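PDB 1LF9: glucoamylase from Thermoanaerobacterium thermosaccharolyticum, which hydrolyses terminal alpha-1,4-linked glucose units from the non-reducing ends of starch-like chains, releasing beta-D-glucose, and is more active on isomaltose than eukaryotic glucoamylases. Local coordinates for the GLC/AC1 site. Sequence-based numbering; all coordinates share one arbitrary frame.

The GLC/AC1 site. Residues 319, 337, 341, 343-344, 380, 390, 434, 436-439, 521, 575, 581, 599, 636, 652, 654. With GLC (alpha-D-glucopyranose), chain B; GLC (alpha-D-glucopyranose), chain C; AC1 (4,6-dideoxy-4-{[(1S,4R,5S,6S)-4,5,6-trihydroxy-3-(hydroxymethyl)cyclohex-2-en-1-yl]amino}-alpha-D-glucopyranose), chain D.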
loop_
_atom_site.group_PDB
_atom_site.type_symbol
_atom_site.label_atom_id
_atom_site.label_comp_id
_atom_site.label_asym_id
_atom_site.label_seq_id
_atom_site.Cartn_x
_atom_site.Cartn_y
_atom_site.Cartn_z
ATOM N N ALA A 319 -1.526 -4.238 -2.857
ATOM C CA ALA A 319 -0.485 -4.375 -1.847
ATOM C C ALA A 319 -0.301 -3.104 -1.016
ATOM O O ALA A 319 -0.103 -3.168 0.204
ATOM C CB ALA A 319 0.831 -4.753 -2.517
ATOM N N TYR A 337 2.568 0.051 -6.170
ATOM C CA TYR A 337 2.178 -1.092 -5.358
ATOM C C TYR A 337 0.652 -1.234 -5.376
ATOM O O TYR A 337 0.083 -2.105 -4.705
ATOM C CB TYR A 337 2.690 -0.932 -3.924
ATOM C CG TYR A 337 4.034 -1.586 -3.658
ATOM C CD1 TYR A 337 5.101 -1.431 -4.547
ATOM C CD2 TYR A 337 4.257 -2.324 -2.487
ATOM C CE1 TYR A 337 6.353 -1.987 -4.279
ATOM C CE2 TYR A 337 5.505 -2.882 -2.207
ATOM C CZ TYR A 337 6.549 -2.706 -3.109
ATOM O OH TYR A 337 7.797 -3.220 -2.840
ATOM N N TRP A 341 -1.248 -8.739 -5.791
ATOM C CA TRP A 341 -0.330 -9.874 -5.664
ATOM C C TRP A 341 -1.085 -10.944 -4.878
ATOM O O TRP A 341 -1.653 -10.667 -3.817
ATOM C CB TRP A 341 0.914 -9.513 -4.855
ATOM C CG TRP A 341 2.075 -8.929 -5.595
ATOM C CD1 TRP A 341 3.182 -9.597 -6.041
ATOM C CD2 TRP A 341 2.324 -7.539 -5.833
ATOM N NE1 TRP A 341 4.113 -8.709 -6.521
ATOM C CE2 TRP A 341 3.614 -7.439 -6.406
ATOM C CE3 TRP A 341 1.586 -6.369 -5.612
ATOM C CZ2 TRP A 341 4.187 -6.210 -6.760
ATOM C CZ3 TRP A 341 2.152 -5.145 -5.963
ATOM C CH2 TRP A 341 3.443 -5.078 -6.531
ATOM N N ARG A 343 0.115 -13.335 -3.181
ATOM C CA ARG A 343 0.728 -13.511 -1.870
ATOM C C ARG A 343 0.191 -12.496 -0.866
ATOM O O ARG A 343 -0.339 -12.873 0.181
ATOM C CB ARG A 343 2.256 -13.388 -1.981
ATOM C CG ARG A 343 2.996 -13.324 -0.640
ATOM C CD ARG A 343 4.522 -13.255 -0.831
ATOM N NE ARG A 343 4.875 -12.363 -1.928
ATOM C CZ ARG A 343 5.159 -12.758 -3.168
ATOM N NH1 ARG A 343 5.157 -14.046 -3.486
ATOM N NH2 ARG A 343 5.388 -11.855 -4.110
ATOM N N ASP A 344 0.311 -11.212 -1.193
ATOM C CA ASP A 344 -0.146 -10.153 -0.293
ATOM C C ASP A 344 -1.625 -10.256 0.024
ATOM O O ASP A 344 -2.036 -10.046 1.160
ATOM C CB ASP A 344 0.147 -8.773 -0.898
ATOM C CG ASP A 344 1.630 -8.539 -1.102
ATOM O OD1 ASP A 344 2.149 -7.550 -0.554
ATOM O OD2 ASP A 344 2.274 -9.349 -1.804
ATOM N N GLN A 380 2.510 -13.442 -11.611
ATOM C CA GLN A 380 3.246 -12.718 -10.567
ATOM C C GLN A 380 2.354 -11.709 -9.847
ATOM O O GLN A 380 2.214 -11.739 -8.622
ATOM C CB GLN A 380 4.459 -12.003 -11.170
ATOM C CG GLN A 380 5.289 -11.264 -10.137
ATOM C CD GLN A 380 6.666 -10.881 -10.644
ATOM O OE1 GLN A 380 7.052 -11.228 -11.763
ATOM N NE2 GLN A 380 7.422 -10.165 -9.811
ATOM N N TRP A 390 3.524 -8.115 -14.113
ATOM C CA TRP A 390 4.810 -8.783 -14.316
ATOM C C TRP A 390 4.478 -10.233 -14.607
ATOM O O TRP A 390 3.339 -10.655 -14.401
ATOM C CB TRP A 390 5.715 -8.664 -13.090
ATOM C CG TRP A 390 6.336 -7.309 -12.984
ATOM C CD1 TRP A 390 6.820 -6.552 -14.012
ATOM C CD2 TRP A 390 6.543 -6.542 -11.786
ATOM N NE1 TRP A 390 7.312 -5.360 -13.530
ATOM C CE2 TRP A 390 7.154 -5.328 -12.170
ATOM C CE3 TRP A 390 6.270 -6.766 -10.430
ATOM C CZ2 TRP A 390 7.497 -4.337 -11.246
ATOM C CZ3 TRP A 390 6.612 -5.779 -9.509
ATOM C CH2 TRP A 390 7.220 -4.577 -9.926
ATOM N N GLN A 434 10.800 -17.906 -9.129
ATOM C CA GLN A 434 11.329 -16.951 -8.172
ATOM C C GLN A 434 10.640 -17.170 -6.832
ATOM O O GLN A 434 9.508 -17.669 -6.776
ATOM C CB GLN A 434 11.144 -15.510 -8.675
ATOM C CG GLN A 434 9.739 -15.113 -9.048
ATOM C CD GLN A 434 9.709 -13.834 -9.882
ATOM O OE1 GLN A 434 8.696 -13.142 -9.942
ATOM N NE2 GLN A 434 10.822 -13.527 -10.537
ATOM N N ARG A 436 9.481 -15.657 -2.829
ATOM C CA ARG A 436 8.587 -14.556 -2.511
ATOM C C ARG A 436 9.101 -13.133 -2.668
ATOM O O ARG A 436 8.300 -12.205 -2.763
ATOM C CB ARG A 436 7.949 -14.746 -1.121
ATOM C CG ARG A 436 8.877 -14.658 0.066
ATOM C CD ARG A 436 8.064 -14.824 1.336
ATOM N NE ARG A 436 8.838 -14.526 2.534
ATOM C CZ ARG A 436 8.310 -14.406 3.745
ATOM N NH1 ARG A 436 9.086 -14.128 4.785
ATOM N NH2 ARG A 436 7.005 -14.558 3.915
ATOM N N TRP A 437 10.417 -12.949 -2.711
ATOM C CA TRP A 437 10.964 -11.605 -2.887
ATOM C C TRP A 437 11.009 -11.254 -4.386
ATOM O O TRP A 437 11.449 -10.177 -4.770
ATOM C CB TRP A 437 12.354 -11.502 -2.264
ATOM C CG TRP A 437 12.396 -11.756 -0.773
ATOM C CD1 TRP A 437 13.448 -12.263 -0.071
ATOM C CD2 TRP A 437 11.368 -11.473 0.198
ATOM N NE1 TRP A 437 13.147 -12.313 1.263
ATOM C CE2 TRP A 437 11.879 -11.835 1.459
ATOM C CE3 TRP A 437 10.067 -10.949 0.121
ATOM C CZ2 TRP A 437 11.141 -11.690 2.643
ATOM C CZ3 TRP A 437 9.331 -10.804 1.299
ATOM C CH2 TRP A 437 9.875 -11.174 2.543
ATOM N N GLU A 438 10.552 -12.189 -5.219
ATOM C CA GLU A 438 10.451 -11.993 -6.672
ATOM C C GLU A 438 11.765 -11.754 -7.401
ATOM O O GLU A 438 11.794 -11.031 -8.396
ATOM C CB GLU A 438 9.516 -10.811 -6.947
ATOM C CG GLU A 438 8.304 -10.778 -6.036
ATOM C CD GLU A 438 7.246 -9.799 -6.499
ATOM O OE1 GLU A 438 7.316 -8.606 -6.129
ATOM O OE2 GLU A 438 6.348 -10.223 -7.253
ATOM N N GLU A 439 12.849 -12.377 -6.956
ATOM C CA GLU A 439 14.122 -12.114 -7.608
ATOM C C GLU A 439 14.940 -13.295 -8.100
ATOM O O GLU A 439 15.715 -13.140 -9.033
ATOM C CB GLU A 439 14.981 -11.279 -6.664
ATOM C CG GLU A 439 14.190 -10.208 -5.942
ATOM C CD GLU A 439 14.958 -9.574 -4.810
ATOM O OE1 GLU A 439 15.598 -10.313 -4.024
ATOM O OE2 GLU A 439 14.895 -8.335 -4.690
ATOM N N ASN A 521 18.901 -5.952 -7.695
ATOM C CA ASN A 521 19.098 -4.573 -7.258
ATOM C C ASN A 521 20.564 -4.257 -6.955
ATOM O O ASN A 521 20.869 -3.553 -5.990
ATOM C CB ASN A 521 18.240 -4.301 -6.022
ATOM C CG ASN A 521 16.790 -4.711 -6.217
ATOM O OD1 ASN A 521 16.067 -4.127 -7.030
ATOM N ND2 ASN A 521 16.359 -5.728 -5.476
ATOM N N ARG A 575 15.681 -8.780 4.650
ATOM C CA ARG A 575 15.115 -9.909 3.937
ATOM C C ARG A 575 16.184 -10.980 3.718
ATOM O O ARG A 575 15.890 -12.176 3.713
ATOM C CB ARG A 575 14.544 -9.451 2.597
ATOM C CG ARG A 575 13.469 -8.395 2.731
ATOM C CD ARG A 575 12.777 -8.164 1.405
ATOM N NE ARG A 575 13.716 -7.818 0.355
ATOM C CZ ARG A 575 13.403 -7.699 -0.931
ATOM N NH1 ARG A 575 14.316 -7.385 -1.815
ATOM N NH2 ARG A 575 12.173 -7.891 -1.339
ATOM N N TYR A 581 17.445 -3.764 -2.369
ATOM C CA TYR A 581 16.164 -3.105 -2.607
ATOM C C TYR A 581 15.831 -2.051 -1.539
ATOM O O TYR A 581 15.018 -2.290 -0.642
ATOM C CB TYR A 581 15.064 -4.169 -2.672
ATOM C CG TYR A 581 13.703 -3.647 -3.057
ATOM C CD1 TYR A 581 12.603 -3.825 -2.210
ATOM C CD2 TYR A 581 13.500 -2.992 -4.276
ATOM C CE1 TYR A 581 11.333 -3.366 -2.565
ATOM C CE2 TYR A 581 12.228 -2.526 -4.642
ATOM C CZ TYR A 581 11.149 -2.717 -3.781
ATOM O OH TYR A 581 9.886 -2.272 -4.120
ATOM N N TRP A 599 12.569 -4.690 7.546
ATOM C CA TRP A 599 11.146 -4.880 7.268
ATOM C C TRP A 599 10.305 -5.166 8.513
ATOM O O TRP A 599 10.383 -6.258 9.080
ATOM C CB TRP A 599 10.956 -6.035 6.273
ATOM C CG TRP A 599 11.384 -5.711 4.867
ATOM C CD1 TRP A 599 12.568 -5.154 4.479
ATOM C CD2 TRP A 599 10.629 -5.926 3.663
ATOM N NE1 TRP A 599 12.598 -5.011 3.116
ATOM C CE2 TRP A 599 11.421 -5.473 2.589
ATOM C CE3 TRP A 599 9.358 -6.461 3.390
ATOM C CZ2 TRP A 599 10.985 -5.532 1.254
ATOM C CZ3 TRP A 599 8.925 -6.524 2.058
ATOM C CH2 TRP A 599 9.737 -6.061 1.012
ATOM N N GLU A 636 6.867 -0.605 4.406
ATOM C CA GLU A 636 7.536 -1.837 4.017
ATOM C C GLU A 636 8.902 -1.946 4.699
ATOM O O GLU A 636 9.299 -3.016 5.161
ATOM C CB GLU A 636 7.711 -1.859 2.492
ATOM C CG GLU A 636 8.558 -3.011 1.962
ATOM C CD GLU A 636 8.805 -2.904 0.465
ATOM O OE1 GLU A 636 8.107 -3.591 -0.311
ATOM O OE2 GLU A 636 9.700 -2.130 0.064
ATOM N N LEU A 652 2.040 -0.726 3.992
ATOM C CA LEU A 652 2.247 -2.007 3.326
ATOM C C LEU A 652 1.154 -2.890 3.897
ATOM O O LEU A 652 1.260 -3.363 5.033
ATOM C CB LEU A 652 3.620 -2.603 3.639
ATOM C CG LEU A 652 3.876 -3.923 2.896
ATOM C CD1 LEU A 652 3.905 -3.661 1.389
ATOM C CD2 LEU A 652 5.197 -4.540 3.349
ATOM N N TRP A 654 0.339 -5.895 3.603
ATOM C CA TRP A 654 0.798 -7.176 4.110
ATOM C C TRP A 654 1.327 -7.004 5.543
ATOM O O TRP A 654 1.059 -7.830 6.417
ATOM C CB TRP A 654 1.884 -7.717 3.178
ATOM C CG TRP A 654 2.449 -9.051 3.551
ATOM C CD1 TRP A 654 2.091 -9.837 4.610
ATOM C CD2 TRP A 654 3.512 -9.737 2.887
ATOM N NE1 TRP A 654 2.866 -10.965 4.651
ATOM C CE2 TRP A 654 3.749 -10.931 3.603
ATOM C CE3 TRP A 654 4.291 -9.459 1.757
ATOM C CZ2 TRP A 654 4.737 -11.853 3.221
ATOM C CZ3 TRP A 654 5.274 -10.375 1.378
ATOM C CH2 TRP A 654 5.485 -11.554 2.109
HETATM C C1 GLC B . 15.732 -8.129 -14.963
HETATM C C2 GLC B . 15.327 -6.642 -15.200
HETATM C C3 GLC B . 14.700 -6.070 -13.897
HETATM C C4 GLC B . 13.443 -6.900 -13.529
HETATM C C5 GLC B . 13.876 -8.375 -13.291
HETATM C C6 GLC B . 12.661 -9.270 -12.936
HETATM O O1 GLC B . 16.751 -8.217 -13.989
HETATM O O2 GLC B . 16.487 -5.904 -15.588
HETATM O O3 GLC B . 14.328 -4.716 -14.122
HETATM O O4 GLC B . 12.814 -6.395 -12.293
HETATM O O5 GLC B . 14.538 -8.913 -14.525
HETATM O O6 GLC B . 11.582 -9.101 -13.852
HETATM C C1 GLC C . 11.472 -5.868 -12.307
HETATM C C2 GLC C . 11.459 -4.517 -11.512
HETATM C C3 GLC C . 11.924 -4.836 -10.053
HETATM C C4 GLC C . 10.887 -5.842 -9.408
HETATM C C5 GLC C . 10.903 -7.112 -10.235
HETATM C C6 GLC C . 9.863 -8.108 -9.687
HETATM O O2 GLC C . 12.341 -3.605 -12.143
HETATM O O3 GLC C . 11.930 -3.629 -9.341
HETATM O O4 GLC C . 11.238 -6.261 -8.040
HETATM O O5 GLC C . 10.567 -6.797 -11.646
HETATM O O6 GLC C . 10.183 -9.412 -10.090
HETATM C C1 AC1 D . 11.418 -5.357 -6.963
HETATM O O2 AC1 D . 13.213 -6.657 -6.002
HETATM C C2 AC1 D . 11.950 -6.063 -5.695
HETATM C C4A AC1 D . 5.528 -8.586 -2.339
HETATM C C3 AC1 D . 10.922 -7.115 -5.178
HETATM O O3 AC1 D . 11.464 -7.740 -4.007
HETATM C C4 AC1 D . 9.595 -6.385 -4.859
HETATM N N4A AC1 D . 8.581 -7.352 -4.329
HETATM C C5 AC1 D . 9.066 -5.710 -6.214
HETATM O O5 AC1 D . 10.101 -4.754 -6.725
HETATM C C6 AC1 D . 7.776 -4.933 -6.048
HETATM C C1B AC1 D . 8.076 -6.951 -2.972
HETATM C C2B AC1 D . 8.093 -8.148 -1.968
HETATM O O2B AC1 D . 9.400 -8.677 -1.957
HETATM C C3B AC1 D . 7.009 -9.201 -2.322
HETATM O O3B AC1 D . 7.039 -10.262 -1.400
HETATM O O4 AC1 D . 4.764 -9.429 -3.180
HETATM C C5B AC1 D . 5.487 -7.082 -2.780
HETATM C C7B AC1 D . 6.655 -6.357 -3.077
HETATM C C6B AC1 D . 4.132 -6.386 -2.881
HETATM O O6B AC1 D . 3.781 -5.840 -1.598
HETATM O O HOH W 1 6.262 -5.922 0.010
HETATM O O HOH W 2 9.287 -10.746 -12.897
#
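O4, the terminal hydroxyl on the unsaturated ring of AC1, is gripped by two firm hydrogen bonds and a weak third. Arg343 NH2 donates to AC1 O4 at 2.7 Å, close to its guanidinium plane; AC1 O4 donates to the syn lone pair of Asp344 OD2 at 2.8 Å; Arg343 NE adds the weak one. Arg343 has CG anti to N and bends at chi3 (41°), turning its guanidinium edge-on to AC1 C4A, with the Arg436 carbonyl oxygen over one face. Asp344 OD1 takes the hydroxymethyl AC1 O6B at 2.6 Å from above the carboxylate plane, so one carboxylate spans two hydroxyls and reads the non-reducing end. AC1 C6B sits over the six-membered ring of Trp341, 3.5 Å from its centroid. The bridging nitrogen N4A of AC1, replacing the scissile oxygen in this acarbose inhibitor, meets OE1 of Glu438, the likely proton donor, on its anti lone pair at 2.5 Å. Trp341 NE1 and Gln380 NE2 both donate to the other oxygen, OE2, from above the carboxylate plane, which should restrain its rotation, while Arg343 may favour its charged form. Glu636 OE1 holds water 1, whose oxygen lies 3.6 Å from AC1 C1B, the counterpart of the anomeric carbon, a placement consistent with the general base of this inverting family. The Tyr337 hydroxyl donates to the syn lone pair of Glu636 OE1. AC1 O3 of the next sugar lies between the Trp437 carbonyl, accepting on an in-plane lone pair, and Arg575 NH2, donating almost straight (176° at H) at 2.8 Å. Tyr581 lies face-on to C2, and Glu439 OE2 takes O2. Trp390 sets one face of its indole against O5 of the chain C glucose; the poorly ordered chain B glucose is scarcely covered. AC1 is almost wholly buried in a dead-end pocket of loops and the starts of helices 342-355 and 653-668, at the mouth of the family 15 (alpha/alpha)6 barrel.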